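PDB 3FHD: ORF 37, which processes branched or non-linear viral DNA as an endo- and exonuclease acting on double- and single-stranded DNA, and belongs to the PD-(D/E)XK nuclease superfamily. Local coordinates for residues F93-V105 with L143-V156. Sequence-based numbering, arbitrary orientation.
Sequences FSKVGEFIGSEDV and LVERATSSQSLNPV
Phe93 and Ile100 face Ala147, Val144 and the 154-156 turn in a contact that shows how two helix ends can be packed together through apolar side chains, with one water near their backbone carbonyls. It lies in the helical N-terminal part of this PD-(D/E)XK nuclease, away from the magnesium site, and joins the helices 83-100 and 104-113 to the end of helix 134-147 and the loop beyond it. A Schellman motif with Gly101 at positive phi turns the chain between the first two.

Three aliphatic groups gather on one side of the Phe93 ring. Val105 CG2 lies over that face of Phe93, 4.0 Å above the plane and displaced toward the rim, while Val144 CG2 comes within 3.6 Å of Phe93 CE2 and Ala147 CB meets Phe93 CE1, both obliquely. Val105 CG2 also packs on Leu143 CB, the two side chains running past each other in opposite directions.

Ile100 holds the other end. With CG1 between its backbone N and carbonyl carbon (chi1 69°), CD1 extends toward Ala147 O and Asn154 ND2, and Ile100 CG2 is left for Pro155 CG at 3.7 Å and Val156 CG1. Val156 CG1 goes on to Val96 CG2, also at 3.7 Å, and Pro155 CG reaches Phe99 CE2; Leu54 of helix 47-55 touches Phe99, Pro155 and Val156 and so extends the apolar cluster. Asn154 fixes the turn by capping: its OD1 accepts from Val156 N at 2.8 Å, nearly straight (166°) and in the carbonyl plane.

Ser102 OG, buried against Ala147 CB, has no polar partner in the model. A single water donates to Ile100 O at 2.8 Å; its 2.5 Å distance to Ala147 O is unusually short and of doubtful exactness.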
loop_
_atom_site.group_PDB
_atom_site.type_symbol
_atom_site.label_atom_id
_atom_site.label_comp_id
_atom_site.label_asym_id
_atom_site.label_seq_id
_atom_site.Cartn_x
_atom_site.Cartn_y
_atom_site.Cartn_z
ATOM N N PHE A 93 -13.760 -7.752 -14.616
ATOM C CA PHE A 93 -14.922 -7.904 -13.759
ATOM C C PHE A 93 -16.141 -8.562 -14.416
ATOM O O PHE A 93 -16.900 -9.238 -13.725
ATOM C CB PHE A 93 -15.261 -6.605 -13.023
ATOM C CG PHE A 93 -14.357 -6.360 -11.835
ATOM C CD1 PHE A 93 -14.751 -6.777 -10.557
ATOM C CD2 PHE A 93 -13.095 -5.783 -12.002
ATOM C CE1 PHE A 93 -13.924 -6.573 -9.447
ATOM C CE2 PHE A 93 -12.235 -5.572 -10.901
ATOM C CZ PHE A 93 -12.648 -5.988 -9.606
ATOM N N SER A 94 -16.291 -8.448 -15.728
ATOM C CA SER A 94 -17.318 -9.260 -16.391
ATOM C C SER A 94 -17.005 -10.754 -16.181
ATOM O O SER A 94 -17.918 -11.559 -15.953
ATOM C CB SER A 94 -17.438 -8.947 -17.889
ATOM O OG SER A 94 -18.554 -9.643 -18.421
ATOM N N LYS A 95 -15.724 -11.114 -16.207
ATOM C CA LYS A 95 -15.314 -12.530 -16.086
ATOM C C LYS A 95 -15.356 -13.030 -14.624
ATOM O O LYS A 95 -15.825 -14.149 -14.352
ATOM C CB LYS A 95 -13.921 -12.740 -16.727
ATOM C CG LYS A 95 -13.327 -14.175 -16.649
ATOM C CD LYS A 95 -14.222 -15.216 -17.325
ATOM C CE LYS A 95 -14.379 -14.912 -18.814
ATOM N NZ LYS A 95 -15.032 -16.038 -19.544
ATOM N N VAL A 96 -14.900 -12.198 -13.679
ATOM C CA VAL A 96 -14.682 -12.645 -12.283
ATOM C C VAL A 96 -15.698 -12.202 -11.237
ATOM O O VAL A 96 -15.696 -12.741 -10.115
ATOM C CB VAL A 96 -13.263 -12.265 -11.724
ATOM C CG1 VAL A 96 -12.174 -12.676 -12.672
ATOM C CG2 VAL A 96 -13.184 -10.775 -11.363
ATOM N N GLY A 97 -16.534 -11.228 -11.580
ATOM C CA GLY A 97 -17.479 -10.607 -10.630
ATOM C C GLY A 97 -18.324 -11.593 -9.839
ATOM O O GLY A 97 -18.356 -11.538 -8.612
ATOM N N GLU A 98 -18.982 -12.511 -10.545
ATOM C CA GLU A 98 -19.803 -13.550 -9.931
ATOM C C GLU A 98 -18.988 -14.429 -8.978
ATOM O O GLU A 98 -19.380 -14.646 -7.826
ATOM C CB GLU A 98 -20.438 -14.424 -11.020
ATOM N N PHE A 99 -17.855 -14.930 -9.463
ATOM C CA PHE A 99 -16.956 -15.750 -8.649
ATOM C C PHE A 99 -16.506 -15.085 -7.314
ATOM O O PHE A 99 -16.424 -15.758 -6.287
ATOM C CB PHE A 99 -15.759 -16.229 -9.490
ATOM C CG PHE A 99 -14.806 -17.130 -8.743
ATOM C CD1 PHE A 99 -15.164 -18.438 -8.421
ATOM C CD2 PHE A 99 -13.541 -16.675 -8.387
ATOM C CE1 PHE A 99 -14.276 -19.266 -7.727
ATOM C CE2 PHE A 99 -12.640 -17.486 -7.701
ATOM C CZ PHE A 99 -13.005 -18.779 -7.361
ATOM N N ILE A 100 -16.239 -13.776 -7.327
ATOM C CA ILE A 100 -15.854 -13.058 -6.094
ATOM C C ILE A 100 -17.002 -12.275 -5.430
ATOM O O ILE A 100 -16.787 -11.552 -4.456
ATOM C CB ILE A 100 -14.643 -12.110 -6.308
ATOM C CG1 ILE A 100 -15.035 -10.905 -7.196
ATOM C CG2 ILE A 100 -13.445 -12.901 -6.862
ATOM C CD1 ILE A 100 -13.906 -9.905 -7.422
ATOM N N GLY A 101 -18.196 -12.384 -5.997
ATOM C CA GLY A 101 -19.390 -11.824 -5.398
ATOM C C GLY A 101 -19.577 -10.323 -5.483
ATOM O O GLY A 101 -20.052 -9.714 -4.531
ATOM N N SER A 102 -19.241 -9.713 -6.613
ATOM C CA SER A 102 -19.431 -8.270 -6.765
ATOM C C SER A 102 -19.674 -7.861 -8.214
ATOM O O SER A 102 -18.734 -7.471 -8.941
ATOM C CB SER A 102 -18.257 -7.478 -6.166
ATOM O OG SER A 102 -17.075 -7.652 -6.922
ATOM N N GLU A 103 -20.945 -7.907 -8.599
ATOM C CA GLU A 103 -21.378 -7.585 -9.959
ATOM C C GLU A 103 -21.563 -6.079 -10.224
ATOM O O GLU A 103 -21.829 -5.669 -11.350
ATOM C CB GLU A 103 -22.650 -8.363 -10.294
ATOM N N ASP A 104 -21.368 -5.274 -9.190
ATOM C CA ASP A 104 -21.537 -3.817 -9.241
ATOM C C ASP A 104 -20.682 -3.100 -10.304
ATOM O O ASP A 104 -21.109 -2.084 -10.866
ATOM C CB ASP A 104 -21.274 -3.223 -7.850
ATOM C CG ASP A 104 -22.236 -3.788 -6.783
ATOM O OD1 ASP A 104 -21.825 -4.677 -5.968
ATOM O OD2 ASP A 104 -23.416 -3.372 -6.786
ATOM N N VAL A 105 -19.480 -3.620 -10.561
ATOM C CA VAL A 105 -18.519 -2.948 -11.463
ATOM C C VAL A 105 -19.020 -3.082 -12.890
ATOM O O VAL A 105 -19.161 -2.088 -13.607
ATOM C CB VAL A 105 -17.092 -3.494 -11.336
ATOM C CG1 VAL A 105 -16.190 -2.928 -12.438
ATOM C CG2 VAL A 105 -16.512 -3.165 -9.977
ATOM N N LEU A 143 -15.408 1.172 -6.778
ATOM C CA LEU A 143 -16.131 -0.109 -6.752
ATOM C C LEU A 143 -15.166 -1.292 -6.744
ATOM O O LEU A 143 -15.396 -2.276 -6.033
ATOM C CB LEU A 143 -17.098 -0.195 -7.942
ATOM C CG LEU A 143 -18.414 0.600 -7.883
ATOM C CD1 LEU A 143 -19.091 0.351 -9.224
ATOM C CD2 LEU A 143 -19.368 0.254 -6.698
ATOM N N VAL A 144 -14.084 -1.165 -7.503
ATOM C CA VAL A 144 -12.988 -2.159 -7.534
ATOM C C VAL A 144 -12.290 -2.311 -6.161
ATOM O O VAL A 144 -12.012 -3.447 -5.714
ATOM C CB VAL A 144 -11.982 -1.870 -8.683
ATOM C CG1 VAL A 144 -10.731 -2.756 -8.541
ATOM C CG2 VAL A 144 -12.698 -2.090 -10.064
ATOM N N GLU A 145 -12.002 -1.180 -5.520
ATOM C CA GLU A 145 -11.499 -1.169 -4.148
ATOM C C GLU A 145 -12.388 -1.960 -3.201
ATOM O O GLU A 145 -11.891 -2.818 -2.459
ATOM C CB GLU A 145 -11.292 0.294 -3.623
ATOM C CG GLU A 145 -10.648 0.348 -2.213
ATOM C CD GLU A 145 -11.652 0.199 -1.044
ATOM O OE1 GLU A 145 -12.817 0.644 -1.159
ATOM O OE2 GLU A 145 -11.274 -0.373 0.010
ATOM N N ARG A 146 -13.693 -1.664 -3.203
ATOM C CA ARG A 146 -14.657 -2.369 -2.351
ATOM C C ARG A 146 -14.700 -3.875 -2.661
ATOM O O ARG A 146 -14.738 -4.692 -1.737
ATOM C CB ARG A 146 -16.047 -1.713 -2.433
ATOM C CG ARG A 146 -16.157 -0.361 -1.670
ATOM C CD ARG A 146 -16.118 -0.522 -0.129
ATOM N NE ARG A 146 -14.744 -0.589 0.364
ATOM C CZ ARG A 146 -14.359 -0.983 1.579
ATOM N NH1 ARG A 146 -13.067 -1.013 1.878
ATOM N NH2 ARG A 146 -15.237 -1.325 2.512
ATOM N N ALA A 147 -14.633 -4.232 -3.940
ATOM C CA ALA A 147 -14.644 -5.633 -4.385
ATOM C C ALA A 147 -13.400 -6.442 -3.968
ATOM O O ALA A 147 -13.389 -7.680 -4.059
ATOM C CB ALA A 147 -14.789 -5.676 -5.889
ATOM N N THR A 148 -12.332 -5.743 -3.577
ATOM C CA THR A 148 -11.042 -6.355 -3.263
ATOM C C THR A 148 -10.521 -6.072 -1.846
ATOM O O THR A 148 -9.329 -6.213 -1.584
ATOM C CB THR A 148 -9.944 -5.982 -4.324
ATOM O OG1 THR A 148 -9.680 -4.536 -4.351
ATOM C CG2 THR A 148 -10.346 -6.515 -5.718
ATOM N N SER A 149 -11.395 -5.645 -0.944
ATOM C CA SER A 149 -10.994 -5.313 0.438
ATOM C C SER A 149 -10.323 -6.409 1.318
ATOM O O SER A 149 -9.721 -6.096 2.337
ATOM C CB SER A 149 -12.156 -4.630 1.199
ATOM O OG SER A 149 -13.285 -5.458 1.209
ATOM N N SER A 150 -10.382 -7.666 0.918
ATOM C CA SER A 150 -9.668 -8.712 1.653
ATOM C C SER A 150 -8.242 -8.946 1.125
ATOM O O SER A 150 -7.562 -9.894 1.540
ATOM C CB SER A 150 -10.478 -10.005 1.659
ATOM O OG SER A 150 -10.595 -10.486 0.332
ATOM N N GLN A 151 -7.813 -8.075 0.211
ATOM C CA GLN A 151 -6.436 -8.015 -0.265
ATOM C C GLN A 151 -5.956 -9.417 -0.715
ATOM O O GLN A 151 -6.614 -10.023 -1.565
ATOM C CB GLN A 151 -5.504 -7.330 0.753
ATOM C CG GLN A 151 -5.903 -5.879 1.144
ATOM C CD GLN A 151 -4.718 -5.058 1.721
ATOM O OE1 GLN A 151 -3.600 -5.577 1.842
ATOM N NE2 GLN A 151 -4.965 -3.782 2.073
ATOM N N SER A 152 -4.860 -9.938 -0.154
ATOM C CA SER A 152 -4.260 -11.157 -0.710
ATOM C C SER A 152 -5.121 -12.426 -0.535
ATOM O O SER A 152 -4.802 -13.451 -1.119
ATOM C CB SER A 152 -2.824 -11.378 -0.238
ATOM O OG SER A 152 -2.791 -11.770 1.131
ATOM N N LEU A 153 -6.215 -12.333 0.223
ATOM C CA LEU A 153 -7.196 -13.460 0.309
ATOM C C LEU A 153 -8.147 -13.529 -0.888
ATOM O O LEU A 153 -8.824 -14.547 -1.102
ATOM C CB LEU A 153 -8.034 -13.366 1.588
ATOM C CG LEU A 153 -7.339 -13.271 2.949
ATOM C CD1 LEU A 153 -8.406 -13.276 4.070
ATOM C CD2 LEU A 153 -6.253 -14.336 3.178
ATOM N N ASN A 154 -8.218 -12.448 -1.649
ATOM C CA ASN A 154 -9.102 -12.364 -2.804
ATOM C C ASN A 154 -8.399 -13.051 -3.986
ATOM O O ASN A 154 -7.248 -12.757 -4.273
ATOM C CB ASN A 154 -9.442 -10.892 -3.142
ATOM C CG ASN A 154 -10.418 -10.764 -4.307
ATOM O OD1 ASN A 154 -10.173 -11.294 -5.392
ATOM N ND2 ASN A 154 -11.529 -10.051 -4.092
ATOM N N PRO A 155 -9.087 -13.977 -4.659
ATOM C CA PRO A 155 -8.381 -14.699 -5.722
ATOM C C PRO A 155 -7.972 -13.881 -6.951
ATOM O O PRO A 155 -7.176 -14.382 -7.754
ATOM C CB PRO A 155 -9.399 -15.770 -6.139
ATOM C CG PRO A 155 -10.717 -15.144 -5.808
ATOM C CD PRO A 155 -10.474 -14.466 -4.494
ATOM N N VAL A 156 -8.477 -12.653 -7.100
ATOM C CA VAL A 156 -8.075 -11.808 -8.239
ATOM C C VAL A 156 -6.985 -10.791 -7.899
ATOM O O VAL A 156 -6.538 -10.099 -8.793
ATOM C CB VAL A 156 -9.275 -11.093 -8.967
ATOM C CG1 VAL A 156 -10.437 -12.089 -9.205
ATOM C CG2 VAL A 156 -9.729 -9.821 -8.221
HETATM O O HOH W 1 -15.340 -9.172 -3.916
#